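Local structure of thiosulfate reductase (Thermus thermophilus, 2VPZ) at residues E45-R50 with C79-G84; V449-E454 with T721-D726; P610-P615 with V736-L741. The protein probably reduces sulfur compounds such as polysulfide or thiosulfate, using a molybdenum centre with a bis-molybdopterin guanine dinucleotide cofactor and a 4Fe-4S cluster. One frame throughout, in Å; residues are numbered along the deposited sequence.

Contact 1 of 3, residues E45-R50 with C79-G84; sequences EGCFWR and CPRGQG. With SF4 (iron/sulfur cluster), chain G; MGD (2-amino-5,6-dimercapto-7-methyl-3,7,8a,9-tetrahydro-8-oxa-1,3,9,10-tetraaza-anthracen-4-one guanosine dinucleotide), chain I.
Arg81 and Cys47 meet beside the 4Fe-4S cluster, and most of what joins the two segments runs through that cluster. Metal coordination comes first. Cys47 SG binds FE3 at 2.3 Å, and Cys79 SG binds FE2 at 2.3 Å. Cys44 and Cys51 are the other two cysteine ligands, so three of the four come from one loop and the last from the start of helix 80-84.

Hydrogen bonds to sulfur form the second group. Arg81 NH1 donates to Cys47 SG over 3.5 Å, with an N-H...S angle of 160°, and the sulfur lies close to the guanidinium plane. The thiolate also accepts from Trp49 N, inside the type I turn Cys47-Arg50. Cys79 is the N-cap of helix 80-84, and its SG takes a weak bond from Gly82 N.

Packing on the guanidinium faces is the third group. The Arg81 guanidinium lies between two cofactors. The pterin of MGD covers one face, with C19 3.4 Å above the plane and over its centre. Sulfide S1 of the cluster lies over the opposite face, nearer the rim. Cys47 CB touches the edge, 3.3 Å from Arg81 NH1. The side chain bends at CG-CD (chi3 -51°), which turns the flat group into this slot. Thr630 OG1 accepts from Arg81 NH1 and donates to Gly46 O.

Gly46 and Gly82 come within 5.5 Å, CA to CA. A side chain on either would strike the cluster.

The arginine charge probably offsets the negative cysteine sulfurs and sulfides, and may tune the cluster potential. Lying between cluster and pterin, Arg81 may help couple the two cofactors electronically.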
loop_
_atom_site.group_PDB
_atom_site.type_symbol
_atom_site.label_atom_id
_atom_site.label_comp_id
_atom_site.label_asym_id
_atom_site.label_seq_id
_atom_site.Cartn_x
_atom_site.Cartn_y
_atom_site.Cartn_z
ATOM N N GLU A 45 -0.383 21.616 36.239
ATOM C CA GLU A 45 -1.317 22.769 36.231
ATOM C C GLU A 45 -1.514 23.213 34.731
ATOM O O GLU A 45 -2.067 24.277 34.450
ATOM C CB GLU A 45 -0.852 23.944 37.148
ATOM C CG GLU A 45 -1.973 24.972 37.596
ATOM C CD GLU A 45 -3.167 24.350 38.365
ATOM O OE1 GLU A 45 -2.952 23.374 39.126
ATOM O OE2 GLU A 45 -4.325 24.856 38.221
ATOM N N GLY A 46 -1.071 22.359 33.801
ATOM C CA GLY A 46 -1.229 22.562 32.373
ATOM C C GLY A 46 -2.674 22.918 31.973
ATOM O O GLY A 46 -2.899 23.754 31.075
ATOM N N CYS A 47 -3.657 22.289 32.619
ATOM C CA CYS A 47 -5.088 22.559 32.432
ATOM C C CYS A 47 -5.830 22.000 33.674
ATOM O O CYS A 47 -5.187 21.566 34.634
ATOM C CB CYS A 47 -5.652 21.962 31.133
ATOM S SG CYS A 47 -5.979 20.130 31.109
ATOM N N PHE A 48 -7.154 21.967 33.668
ATOM C CA PHE A 48 -7.853 21.522 34.848
ATOM C C PHE A 48 -8.038 20.011 35.027
ATOM O O PHE A 48 -8.600 19.570 36.012
ATOM C CB PHE A 48 -9.190 22.317 34.935
ATOM C CG PHE A 48 -9.037 23.834 34.659
ATOM C CD1 PHE A 48 -9.931 24.528 33.828
ATOM C CD2 PHE A 48 -7.947 24.534 35.205
ATOM C CE1 PHE A 48 -9.720 25.914 33.547
ATOM C CE2 PHE A 48 -7.734 25.923 34.926
ATOM C CZ PHE A 48 -8.613 26.607 34.102
ATOM N N TRP A 49 -7.514 19.200 34.112
ATOM C CA TRP A 49 -7.652 17.736 34.241
ATOM C C TRP A 49 -6.868 17.243 35.485
ATOM O O TRP A 49 -7.199 16.202 36.074
ATOM C CB TRP A 49 -7.189 17.032 32.972
ATOM C CG TRP A 49 -7.723 15.601 32.779
ATOM C CD1 TRP A 49 -6.992 14.445 32.803
ATOM C CD2 TRP A 49 -9.076 15.202 32.438
ATOM N NE1 TRP A 49 -7.793 13.373 32.509
ATOM C CE2 TRP A 49 -9.072 13.798 32.280
ATOM C CE3 TRP A 49 -10.282 15.902 32.243
ATOM C CZ2 TRP A 49 -10.237 13.061 31.960
ATOM C CZ3 TRP A 49 -11.455 15.163 31.919
ATOM C CH2 TRP A 49 -11.410 13.762 31.786
ATOM N N ARG A 50 -5.839 18.016 35.840
ATOM C CA ARG A 50 -4.931 17.817 36.972
ATOM C C ARG A 50 -4.252 16.405 37.042
ATOM O O ARG A 50 -4.332 15.713 38.056
ATOM C CB ARG A 50 -5.659 18.212 38.286
ATOM C CG ARG A 50 -6.109 19.739 38.382
ATOM C CD ARG A 50 -7.041 20.106 39.592
ATOM N NE ARG A 50 -8.409 20.460 39.211
ATOM C CZ ARG A 50 -8.927 21.685 39.134
ATOM N NH1 ARG A 50 -8.202 22.757 39.424
ATOM N NH2 ARG A 50 -10.200 21.863 38.729
ATOM N N CYS A 79 0.049 14.384 27.683
ATOM C CA CYS A 79 -0.266 15.075 26.442
ATOM C C CYS A 79 0.825 16.145 26.209
ATOM O O CYS A 79 1.631 16.415 27.104
ATOM C CB CYS A 79 -1.661 15.759 26.517
ATOM S SG CYS A 79 -1.715 17.459 27.349
ATOM N N PRO A 80 0.865 16.770 25.001
ATOM C CA PRO A 80 1.855 17.817 24.672
ATOM C C PRO A 80 1.918 19.009 25.668
ATOM O O PRO A 80 3.002 19.480 26.050
ATOM C CB PRO A 80 1.489 18.238 23.241
ATOM C CG PRO A 80 0.004 17.853 23.112
ATOM C CD PRO A 80 -0.134 16.607 23.939
ATOM N N ARG A 81 0.754 19.501 26.088
ATOM C CA ARG A 81 0.647 20.616 27.037
ATOM C C ARG A 81 1.271 20.285 28.396
ATOM O O ARG A 81 1.855 21.165 29.047
ATOM C CB ARG A 81 -0.829 21.045 27.184
ATOM C CG ARG A 81 -1.366 21.666 25.888
ATOM C CD ARG A 81 -2.901 21.754 25.828
ATOM N NE ARG A 81 -3.595 20.499 26.126
ATOM C CZ ARG A 81 -4.386 20.269 27.174
ATOM N NH1 ARG A 81 -4.613 21.217 28.065
ATOM N NH2 ARG A 81 -4.931 19.064 27.336
ATOM N N GLY A 82 1.158 19.027 28.820
ATOM C CA GLY A 82 1.739 18.597 30.076
ATOM C C GLY A 82 3.256 18.586 29.980
ATOM O O GLY A 82 3.966 19.014 30.909
ATOM N N GLN A 83 3.773 18.127 28.836
ATOM C CA GLN A 83 5.219 18.069 28.576
ATOM C C GLN A 83 5.897 19.453 28.484
ATOM O O GLN A 83 7.009 19.629 28.983
ATOM C CB GLN A 83 5.544 17.261 27.302
ATOM C CG GLN A 83 5.198 15.747 27.308
ATOM C CD GLN A 83 6.192 14.871 28.091
ATOM O OE1 GLN A 83 6.002 13.659 28.228
ATOM N NE2 GLN A 83 7.267 15.491 28.606
ATOM N N GLY A 84 5.237 20.423 27.858
ATOM C CA GLY A 84 5.797 21.757 27.743
ATOM C C GLY A 84 5.464 22.738 28.852
ATOM O O GLY A 84 6.112 23.776 29.003
HETATM FE FE1 SF4 G . -3.074 16.566 32.072
HETATM FE FE2 SF4 G . -2.420 17.475 29.562
HETATM FE FE3 SF4 G . -4.003 18.965 31.244
HETATM FE FE4 SF4 G . -1.335 18.702 31.793
HETATM S S1 SF4 G . -2.237 19.736 29.946
HETATM S S2 SF4 G . -3.085 18.517 33.309
HETATM S S3 SF4 G . -0.966 16.555 31.085
HETATM S S4 SF4 G . -4.540 16.905 30.319
HETATM P PB MGD I . -17.216 21.153 21.791
HETATM O O1B MGD I . -17.645 22.567 21.813
HETATM O O2B MGD I . -18.164 20.094 22.043
HETATM O O3B MGD I . -16.017 21.295 22.840
HETATM O O3A MGD I . -13.785 21.027 24.034
HETATM P PA MGD I . -15.150 20.296 23.736
HETATM O O1A MGD I . -15.690 20.061 25.069
HETATM O O2A MGD I . -14.868 19.061 23.020
HETATM O "O5'" MGD I . -16.547 20.820 20.425
HETATM C "C5'" MGD I . -15.851 21.675 19.516
HETATM C "C4'" MGD I . -16.409 21.153 18.202
HETATM O "O4'" MGD I . -17.761 21.577 18.268
HETATM C "C3'" MGD I . -15.865 21.757 16.880
HETATM O "O3'" MGD I . -15.522 20.715 15.930
HETATM C "C2'" MGD I . -17.037 22.587 16.297
HETATM O "O2'" MGD I . -17.191 22.264 14.921
HETATM C "C1'" MGD I . -18.230 21.943 16.958
HETATM N N9 MGD I . -19.571 22.573 16.809
HETATM C C8 MGD I . -19.838 23.911 16.685
HETATM N N7 MGD I . -21.175 24.147 16.558
HETATM C C5 MGD I . -21.781 22.931 16.577
HETATM C C6 MGD I . -23.166 22.449 16.402
HETATM O O6 MGD I . -24.053 23.302 16.298
HETATM N N1 MGD I . -23.411 21.141 16.460
HETATM C C2 MGD I . -22.415 20.224 16.592
HETATM N N2 MGD I . -22.716 18.878 16.638
HETATM N N3 MGD I . -21.104 20.588 16.748
HETATM C C4 MGD I . -20.730 21.897 16.750
HETATM C C10 MGD I . -13.486 22.040 24.972
HETATM C C11 MGD I . -12.892 21.313 26.135
HETATM O O11 MGD I . -11.614 20.800 25.731
HETATM C C12 MGD I . -12.927 22.115 27.462
HETATM S S12 MGD I . -14.344 22.819 28.034
HETATM C C13 MGD I . -11.814 22.295 28.261
HETATM S S13 MGD I . -11.946 23.081 29.767
HETATM C C14 MGD I . -10.466 21.772 27.838
HETATM N N15 MGD I . -9.551 22.730 27.337
HETATM C C16 MGD I . -8.530 22.370 26.494
HETATM C C17 MGD I . -7.485 23.307 25.949
HETATM O O17 MGD I . -7.482 24.515 26.318
HETATM N N18 MGD I . -6.493 22.819 25.129
HETATM C C19 MGD I . -6.549 21.514 24.755
HETATM N N19 MGD I . -5.629 21.108 23.901
HETATM N N20 MGD I . -7.476 20.580 25.152
HETATM C C21 MGD I . -8.435 20.976 26.044
HETATM N N22 MGD I . -9.386 20.161 26.471
HETATM C C23 MGD I . -10.674 20.614 26.883
#

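Contact 2 of 3, residues V449-E454 with T721-D726; sequences VPRTKE and TRYKLD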
loop_
_atom_site.group_PDB
_atom_site.type_symbol
_atom_site.label_atom_id
_atom_site.label_comp_id
_atom_site.label_asym_id
_atom_site.label_seq_id
_atom_site.Cartn_x
_atom_site.Cartn_y
_atom_site.Cartn_z
ATOM N N VAL A 449 -15.665 42.143 25.382
ATOM C CA VAL A 449 -14.514 42.812 26.001
ATOM C C VAL A 449 -14.699 44.339 26.248
ATOM O O VAL A 449 -14.224 44.852 27.257
ATOM C CB VAL A 449 -13.168 42.587 25.184
ATOM C CG1 VAL A 449 -11.988 43.290 25.901
ATOM C CG2 VAL A 449 -12.866 41.078 24.985
ATOM N N PRO A 450 -15.374 45.077 25.312
ATOM C CA PRO A 450 -15.556 46.520 25.567
ATOM C C PRO A 450 -16.338 46.783 26.882
ATOM O O PRO A 450 -16.003 47.688 27.661
ATOM C CB PRO A 450 -16.271 47.050 24.325
ATOM C CG PRO A 450 -15.958 46.043 23.225
ATOM C CD PRO A 450 -15.830 44.706 23.961
ATOM N N ARG A 451 -17.380 45.992 27.108
ATOM C CA ARG A 451 -18.192 46.100 28.331
ATOM C C ARG A 451 -17.339 45.776 29.604
ATOM O O ARG A 451 -17.464 46.454 30.607
ATOM C CB ARG A 451 -19.466 45.216 28.294
ATOM C CG ARG A 451 -20.423 45.432 29.504
ATOM C CD ARG A 451 -21.531 44.351 29.661
ATOM N NE ARG A 451 -21.025 42.978 29.796
ATOM C CZ ARG A 451 -21.763 41.880 29.977
ATOM N NH1 ARG A 451 -23.082 41.949 30.057
ATOM N NH2 ARG A 451 -21.177 40.689 30.071
ATOM N N THR A 452 -16.480 44.760 29.557
ATOM C CA THR A 452 -15.615 44.434 30.694
ATOM C C THR A 452 -14.616 45.595 31.044
ATOM O O THR A 452 -14.287 45.828 32.211
ATOM C CB THR A 452 -14.815 43.097 30.458
ATOM O OG1 THR A 452 -15.699 42.051 30.092
ATOM C CG2 THR A 452 -14.000 42.716 31.708
ATOM N N LYS A 453 -14.149 46.333 30.032
ATOM C CA LYS A 453 -13.200 47.460 30.194
ATOM C C LYS A 453 -13.865 48.723 30.799
ATOM O O LYS A 453 -13.239 49.507 31.533
ATOM C CB LYS A 453 -12.484 47.776 28.870
ATOM C CG LYS A 453 -11.792 46.562 28.231
ATOM C CD LYS A 453 -10.822 46.970 27.120
ATOM C CE LYS A 453 -9.864 45.830 26.698
ATOM N NZ LYS A 453 -9.408 45.940 25.267
ATOM N N GLU A 454 -15.139 48.913 30.464
ATOM C CA GLU A 454 -15.962 49.991 31.017
ATOM C C GLU A 454 -16.063 49.678 32.539
ATOM O O GLU A 454 -15.849 50.545 33.394
ATOM C CB GLU A 454 -17.367 49.939 30.415
ATOM C CG GLU A 454 -17.832 51.165 29.640
ATOM C CD GLU A 454 -19.357 51.383 29.711
ATOM O OE1 GLU A 454 -19.813 52.141 30.609
ATOM O OE2 GLU A 454 -20.088 50.769 28.879
ATOM N N THR A 721 -18.957 39.620 20.350
ATOM C CA THR A 721 -19.503 40.836 20.889
ATOM C C THR A 721 -20.849 40.636 21.622
ATOM O O THR A 721 -21.093 41.249 22.664
ATOM C CB THR A 721 -19.630 41.880 19.735
ATOM O OG1 THR A 721 -18.513 42.747 19.734
ATOM C CG2 THR A 721 -20.938 42.643 19.843
ATOM N N ARG A 722 -21.674 39.751 21.062
ATOM C CA ARG A 722 -23.012 39.389 21.583
ATOM C C ARG A 722 -23.066 37.908 22.044
ATOM O O ARG A 722 -22.174 37.138 21.721
ATOM C CB ARG A 722 -24.081 39.577 20.476
ATOM C CG ARG A 722 -24.049 40.909 19.681
ATOM C CD ARG A 722 -24.881 40.819 18.368
ATOM N NE ARG A 722 -25.074 42.065 17.612
ATOM C CZ ARG A 722 -25.829 42.196 16.517
ATOM N NH1 ARG A 722 -26.477 41.147 16.028
ATOM N NH2 ARG A 722 -25.950 43.381 15.907
ATOM N N TYR A 723 -24.096 37.537 22.815
ATOM C CA TYR A 723 -24.312 36.144 23.266
ATOM C C TYR A 723 -25.796 35.911 23.644
ATOM O O TYR A 723 -26.461 36.856 24.059
ATOM C CB TYR A 723 -23.422 35.789 24.467
ATOM C CG TYR A 723 -23.653 36.603 25.720
ATOM C CD1 TYR A 723 -24.615 36.218 26.679
ATOM C CD2 TYR A 723 -22.915 37.766 25.969
ATOM C CE1 TYR A 723 -24.829 36.970 27.852
ATOM C CE2 TYR A 723 -23.111 38.535 27.125
ATOM C CZ TYR A 723 -24.070 38.138 28.072
ATOM O OH TYR A 723 -24.267 38.886 29.224
ATOM N N LYS A 724 -26.332 34.698 23.454
ATOM C CA LYS A 724 -27.730 34.406 23.834
ATOM C C LYS A 724 -27.743 33.698 25.213
ATOM O O LYS A 724 -27.303 32.555 25.324
ATOM C CB LYS A 724 -28.479 33.546 22.783
ATOM C CG LYS A 724 -30.053 33.534 22.915
ATOM C CD LYS A 724 -30.797 33.272 21.587
ATOM C CE LYS A 724 -31.202 34.582 20.892
ATOM N NZ LYS A 724 -31.081 34.522 19.386
ATOM N N LEU A 725 -28.219 34.419 26.236
ATOM C CA LEU A 725 -28.342 33.920 27.627
ATOM C C LEU A 725 -29.232 32.664 27.719
ATOM O O LEU A 725 -30.367 32.675 27.239
ATOM C CB LEU A 725 -28.967 34.985 28.585
ATOM C CG LEU A 725 -28.348 35.331 29.960
ATOM C CD1 LEU A 725 -29.396 35.945 30.930
ATOM C CD2 LEU A 725 -27.729 34.076 30.600
ATOM N N ASP A 726 -28.719 31.569 28.289
ATOM C CA ASP A 726 -29.564 30.394 28.497
ATOM C C ASP A 726 -30.456 30.808 29.697
ATOM O O ASP A 726 -29.946 31.118 30.791
ATOM C CB ASP A 726 -28.730 29.128 28.859
ATOM C CG ASP A 726 -29.602 27.851 29.051
ATOM O OD1 ASP A 726 -30.842 27.935 28.983
ATOM O OD2 ASP A 726 -29.006 26.766 29.276
#
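This surface contact joins the first turns of helix 449-457 to the loop that leads into the short strand 724-725. The helix belongs to the molybdopterin oxidoreductase part of the chain, the loop to the dinucleotide-binding part. One pair carries the contact, Arg451 with Tyr723. Arg451 NH1 donates a weak hydrogen bond to Tyr723 OH over 3.4 Å, with an N-H...O angle of 145°. The hydroxyl sits at the edge of the guanidinium, near its plane. Arg451 NH2 is also close, 3.7 Å from Tyr723 OH.

The two side chains cross at about a right angle. Their planes are 63° apart, and the guanidinium meets the hydroxyl end of the tyrosine without stacking on the ring. Arg451 leaves the helix with CG anti to the backbone N (chi1 -174°) and bends at CG-CD, which carries the guanidinium across to the loop. The phenol has a stronger partner in Glu419 OE2, to which Tyr723 OH is hydrogen-bonded. The weak arginine bond is therefore a second tie on the same oxygen. The nearby carboxylate probably favours the arginine's charge at this place.

Around the pair, helix 423-426 packs against the 449-457 helix, with Ile425 touching both Arg451 and Glu454. On the other side of the helix Lys453 forms a salt bridge with Glu471. Beyond Tyr723 the chain pairs with strand 732-733 in a two-stranded antiparallel sheet, through backbone bonds between Lys724 and Gly733.

Contact 3 of 3, residues P610-P615 with V736-L741; sequences PPEEPP and VNFVRL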
loop_
_atom_site.group_PDB
_atom_site.type_symbol
_atom_site.label_atom_id
_atom_site.label_comp_id
_atom_site.label_asym_id
_atom_site.label_seq_id
_atom_site.Cartn_x
_atom_site.Cartn_y
_atom_site.Cartn_z
ATOM N N PRO A 610 -35.586 26.817 15.731
ATOM C CA PRO A 610 -34.760 27.170 14.570
ATOM C C PRO A 610 -33.798 28.307 14.929
ATOM O O PRO A 610 -34.241 29.304 15.535
ATOM C CB PRO A 610 -35.771 27.554 13.473
ATOM C CG PRO A 610 -37.022 26.810 13.820
ATOM C CD PRO A 610 -37.017 26.772 15.366
ATOM N N PRO A 611 -32.483 28.171 14.611
ATOM C CA PRO A 611 -31.493 29.207 14.911
ATOM C C PRO A 611 -31.430 30.391 13.937
ATOM O O PRO A 611 -31.622 30.209 12.734
ATOM C CB PRO A 611 -30.178 28.442 14.976
ATOM C CG PRO A 611 -30.359 27.358 13.920
ATOM C CD PRO A 611 -31.855 27.002 13.989
ATOM N N GLU A 612 -31.146 31.590 14.453
ATOM C CA GLU A 612 -31.015 32.771 13.597
ATOM C C GLU A 612 -29.861 32.443 12.631
ATOM O O GLU A 612 -28.832 31.893 13.040
ATOM C CB GLU A 612 -30.700 34.038 14.402
ATOM C CG GLU A 612 -30.891 35.328 13.575
ATOM C CD GLU A 612 -29.996 36.518 13.988
ATOM O OE1 GLU A 612 -29.450 36.514 15.115
ATOM O OE2 GLU A 612 -29.860 37.455 13.169
ATOM N N GLU A 613 -30.028 32.778 11.360
ATOM C CA GLU A 613 -29.032 32.463 10.334
ATOM C C GLU A 613 -28.033 33.581 9.953
ATOM O O GLU A 613 -28.313 34.768 10.159
ATOM C CB GLU A 613 -29.758 31.920 9.102
ATOM C CG GLU A 613 -30.669 30.733 9.442
ATOM C CD GLU A 613 -30.648 29.612 8.400
ATOM O OE1 GLU A 613 -29.796 29.660 7.484
ATOM O OE2 GLU A 613 -31.469 28.697 8.520
ATOM N N PRO A 614 -26.848 33.206 9.421
ATOM C CA PRO A 614 -25.872 34.244 9.056
ATOM C C PRO A 614 -26.352 35.146 7.913
ATOM O O PRO A 614 -27.041 34.660 7.000
ATOM C CB PRO A 614 -24.623 33.476 8.589
ATOM C CG PRO A 614 -24.929 31.995 8.783
ATOM C CD PRO A 614 -26.437 31.885 8.921
ATOM N N PRO A 615 -26.070 36.474 7.980
ATOM C CA PRO A 615 -26.546 37.279 6.842
ATOM C C PRO A 615 -25.646 36.908 5.633
ATOM O O PRO A 615 -24.487 36.447 5.803
ATOM C CB PRO A 615 -26.300 38.741 7.261
ATOM C CG PRO A 615 -25.938 38.732 8.734
ATOM C CD PRO A 615 -25.574 37.300 9.101
ATOM N N VAL A 736 -23.357 32.317 18.181
ATOM C CA VAL A 736 -24.435 33.172 17.742
ATOM C C VAL A 736 -23.826 34.405 16.984
ATOM O O VAL A 736 -24.546 35.275 16.469
ATOM C CB VAL A 736 -25.215 33.429 19.109
ATOM C CG1 VAL A 736 -25.290 34.883 19.443
ATOM C CG2 VAL A 736 -26.531 32.657 19.153
ATOM N N ASN A 737 -22.494 34.437 16.891
ATOM C CA ASN A 737 -21.774 35.514 16.191
ATOM C C ASN A 737 -21.456 35.117 14.744
ATOM O O ASN A 737 -21.190 33.951 14.448
ATOM C CB ASN A 737 -20.488 35.902 16.949
ATOM C CG ASN A 737 -20.773 36.588 18.294
ATOM O OD1 ASN A 737 -21.002 37.800 18.356
ATOM N ND2 ASN A 737 -20.780 35.796 19.370
ATOM N N PHE A 738 -21.521 36.101 13.855
ATOM C CA PHE A 738 -21.269 35.945 12.433
ATOM C C PHE A 738 -20.076 36.829 12.069
ATOM O O PHE A 738 -19.893 37.925 12.623
ATOM C CB PHE A 738 -22.540 36.325 11.638
ATOM C CG PHE A 738 -23.816 35.630 12.131
ATOM C CD1 PHE A 738 -24.880 36.371 12.648
ATOM C CD2 PHE A 738 -23.938 34.231 12.084
ATOM C CE1 PHE A 738 -26.056 35.728 13.134
ATOM C CE2 PHE A 738 -25.108 33.567 12.562
ATOM C CZ PHE A 738 -26.166 34.322 13.085
ATOM N N VAL A 739 -19.271 36.343 11.141
ATOM C CA VAL A 739 -18.059 37.012 10.727
ATOM C C VAL A 739 -17.874 36.966 9.192
ATOM O O VAL A 739 -18.348 36.019 8.548
ATOM C CB VAL A 739 -16.870 36.298 11.454
ATOM C CG1 VAL A 739 -16.335 35.151 10.595
ATOM C CG2 VAL A 739 -15.810 37.290 11.854
ATOM N N ARG A 740 -17.253 37.995 8.602
ATOM C CA ARG A 740 -16.958 38.012 7.161
ATOM C C ARG A 740 -15.445 38.265 6.961
ATOM O O ARG A 740 -14.787 38.834 7.840
ATOM C CB ARG A 740 -17.791 39.043 6.421
ATOM C CG ARG A 740 -17.364 40.405 6.753
ATOM C CD ARG A 740 -18.334 41.429 6.309
ATOM N NE ARG A 740 -17.530 42.555 5.927
ATOM C CZ ARG A 740 -17.417 43.653 6.634
ATOM N NH1 ARG A 740 -18.094 43.753 7.756
ATOM N NH2 ARG A 740 -16.591 44.628 6.249
ATOM N N LEU A 741 -14.892 37.831 5.827
ATOM C CA LEU A 741 -13.457 37.951 5.557
ATOM C C LEU A 741 -13.072 39.040 4.537
ATOM O O LEU A 741 -13.646 39.123 3.453
ATOM C CB LEU A 741 -12.856 36.585 5.146
ATOM C CG LEU A 741 -13.426 35.157 5.266
ATOM C CD1 LEU A 741 -12.189 34.257 5.124
ATOM C CD2 LEU A 741 -14.195 34.804 6.571
#
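The loop 610-615 passes over the start of strand 738-744, with Pro614 and Phe738 6.0 Å apart, CA to CA. Phe738 carries the whole contact, and its ring meets the backbone of Glu612 to Pro614 and the side chains of Glu612, Pro614 and Pro615. The main interaction is a CH-pi contact. Pro614 CA stands over one ring face, 3.7 Å from the Phe738 centroid and 18° off the normal. Pro614 CB adds apolar contact at 3.6 Å from Phe738 CD2. Pro615 CD comes in obliquely on the same side of the ring as Pro614, 3.7 Å from Phe738 CD1. Over the opposite face lies the carbonyl O of Val736, offset toward the rim.

The far end of the ring meets polar atoms. Glu612 O lies near the ring plane at its edge, 3.6 Å from Phe738 CZ. The Glu612 carboxylate stands at 90° to the ring, with OE1 4.0 Å from Phe738 CE1. CG of Phe738 is anti to the carbonyl carbon (chi1 -51°), which tips the ring up toward the loop.

Glu612 O also accepts from Arg620, and Glu613 forms a salt bridge with Lys253. Phe738 itself is in the strand between 666-671 and 619-624 of the dinucleotide-binding domain's mixed sheet.

With an alanine in place of Phe738, Pro614 loses its ring partner, and a gap is likely to open beneath the proline loop. The chemistry is dispersion and CH-pi packing, with the weakly positive ring edge facing a carbonyl oxygen. Prolines have no backbone N-H to donate, and the loop's polar ties go to Arg620 and Lys253.

Contact 1 lies at the cofactors, and contacts 2 and 3 lie farther out. Its Cys47 side chain is about 9 Å from the molybdenum. The Tyr723 side chain of contact 2 is about 9 Å from a bound MGD, and that of Phe738 in contact 3 about 11 Å. Contacts 2 and 3 touch, with centres 17 Å apart. Arg722 O probably accepts a hydrogen bond from Asn737 ND2 at 3.0 Å, and Val736 packs on Tyr723. Their segments alternate along the chain. Contact 1 closes before either opens, and its nearest atoms are about 17 Å from contact 2 and about 21 Å from contact 3.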